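Local coordinates for water-soluble chlorophyll protein (Brassicaceae, PDB 5HPZ) that binds chlorophyll as a water-soluble tetramer and may also inhibit endopeptidases, at residues 122-126 and 136-140. Numbering follows the deposited sequence.
Sequences SLFKI and KLTTS
The ring of F124 meets T139 obliquely: the methyl CG2 of T139 sits 3.3 Å from CE2 of the ring and touches CD2 as well, T138 O also comes in obliquely, 3.7 Å from CD2 of F124, and W97, I80 and V144 pack against the phenyl group. With CG anti to its own carbonyl carbon (chi1 -66°), F124 swings its ring alongside the T139 methyl. Threonine suits that place because its two branches part company, the methyl going to the ring and OG1 to the backbone O of G142. Farther along this face, I126 and L137 run alongside each other, CG1 of I126 3.7 Å from CD2 of L137, branched apolar chains fit for burial. Replacing F124 by an alanine would probably open a gap beside the T139 methyl and take away the ring surface that W97 and I80 pack on.

Between these two pairs, K125 and T138 form an antiparallel hydrogen-bonded pair. The bond from T138 N to K125 O is 2.8 Å long and nearly straight (168°); K125 N bonds T138 O at 3.0 Å. On the other face the aliphatic stem of K125 passes the T138 hydroxyl, CB to OG1 3.6 Å, and its extended chain carries the amine away, as suits a lysine at a partly exposed site. This hairpin of the beta-trefoil thus combines mutual backbone bonding of K125 and T138, a largely apolar face formed by F124, I126 and L137 with T139 at its partly exposed end, and a more polar opposite one.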
loop_
_atom_site.group_PDB
_atom_site.type_symbol
_atom_site.label_atom_id
_atom_site.label_comp_id
_atom_site.label_asym_id
_atom_site.label_seq_id
_atom_site.Cartn_x
_atom_site.Cartn_y
_atom_site.Cartn_z
ATOM N N SER A 122 20.835 -20.494 -3.442
ATOM C CA SER A 122 19.597 -21.064 -3.006
ATOM C C SER A 122 19.786 -22.235 -2.102
ATOM O O SER A 122 18.786 -22.872 -1.750
ATOM C CB SER A 122 18.776 -21.496 -4.214
ATOM O OG SER A 122 18.553 -20.391 -5.072
ATOM N N LEU A 123 21.030 -22.561 -1.760
ATOM C CA LEU A 123 21.309 -23.794 -0.982
ATOM C C LEU A 123 21.482 -23.516 0.538
ATOM O O LEU A 123 22.265 -22.654 0.931
ATOM C CB LEU A 123 22.604 -24.450 -1.462
ATOM C CG LEU A 123 22.708 -24.940 -2.906
ATOM C CD1 LEU A 123 23.964 -25.796 -3.076
ATOM C CD2 LEU A 123 21.482 -25.713 -3.304
ATOM N N PHE A 124 20.737 -24.264 1.347
ATOM C CA PHE A 124 20.751 -24.148 2.759
ATOM C C PHE A 124 21.117 -25.462 3.364
ATOM O O PHE A 124 20.927 -26.487 2.733
ATOM C CB PHE A 124 19.361 -23.746 3.248
ATOM C CG PHE A 124 18.974 -22.381 2.801
ATOM C CD1 PHE A 124 18.601 -22.162 1.466
ATOM C CD2 PHE A 124 19.001 -21.300 3.688
ATOM C CE1 PHE A 124 18.279 -20.882 1.019
ATOM C CE2 PHE A 124 18.716 -20.012 3.239
ATOM C CZ PHE A 124 18.346 -19.804 1.910
ATOM N N LYS A 125 21.597 -25.431 4.603
ATOM C CA LYS A 125 21.675 -26.627 5.429
ATOM C C LYS A 125 20.991 -26.356 6.744
ATOM O O LYS A 125 21.088 -25.237 7.270
ATOM C CB LYS A 125 23.121 -26.957 5.744
ATOM C CG LYS A 125 23.979 -27.162 4.511
ATOM C CD LYS A 125 25.419 -27.400 4.939
ATOM C CE LYS A 125 26.243 -27.916 3.776
ATOM N NZ LYS A 125 27.679 -27.986 4.118
ATOM N N ILE A 126 20.316 -27.378 7.260
ATOM C CA ILE A 126 19.734 -27.332 8.569
ATOM C C ILE A 126 20.767 -27.898 9.526
ATOM O O ILE A 126 21.333 -28.942 9.220
ATOM C CB ILE A 126 18.450 -28.150 8.621
ATOM C CG1 ILE A 126 17.456 -27.606 7.572
ATOM C CG2 ILE A 126 17.890 -28.132 10.035
ATOM C CD1 ILE A 126 16.204 -28.437 7.397
ATOM N N LYS A 136 19.225 -24.423 13.478
ATOM C CA LYS A 136 19.564 -23.202 12.783
ATOM C C LYS A 136 19.718 -23.573 11.340
ATOM O O LYS A 136 19.795 -24.768 11.022
ATOM C CB LYS A 136 20.847 -22.567 13.305
ATOM C CG LYS A 136 22.052 -23.445 13.110
ATOM C CD LYS A 136 23.331 -22.813 13.639
ATOM C CE LYS A 136 24.413 -23.867 13.613
ATOM N NZ LYS A 136 25.733 -23.308 13.967
ATOM N N LEU A 137 19.674 -22.547 10.491
ATOM C CA LEU A 137 19.864 -22.671 9.038
ATOM C C LEU A 137 21.094 -21.947 8.618
ATOM O O LEU A 137 21.348 -20.846 9.107
ATOM C CB LEU A 137 18.700 -22.060 8.330
ATOM C CG LEU A 137 17.312 -22.528 8.766
ATOM C CD1 LEU A 137 16.311 -21.579 8.136
ATOM C CD2 LEU A 137 17.119 -23.950 8.297
ATOM N N THR A 138 21.885 -22.568 7.754
ATOM C CA THR A 138 23.065 -21.926 7.217
ATOM C C THR A 138 23.019 -21.885 5.697
ATOM O O THR A 138 22.195 -22.552 5.052
ATOM C CB THR A 138 24.410 -22.620 7.617
ATOM O OG1 THR A 138 24.491 -23.887 6.977
ATOM C CG2 THR A 138 24.596 -22.817 9.108
ATOM N N THR A 139 23.891 -21.047 5.158
ATOM C CA THR A 139 24.114 -20.826 3.726
ATOM C C THR A 139 25.595 -20.574 3.538
ATOM O O THR A 139 26.321 -20.250 4.502
ATOM C CB THR A 139 23.467 -19.519 3.182
ATOM O OG1 THR A 139 24.132 -18.367 3.742
ATOM C CG2 THR A 139 22.003 -19.463 3.546
ATOM N N SER A 140 26.042 -20.597 2.292
ATOM C CA SER A 140 27.440 -20.298 2.052
ATOM C C SER A 140 27.736 -18.817 2.294
ATOM O O SER A 140 28.896 -18.412 2.363
ATOM C CB SER A 140 27.794 -20.685 0.644
ATOM O OG SER A 140 27.041 -19.934 -0.299
#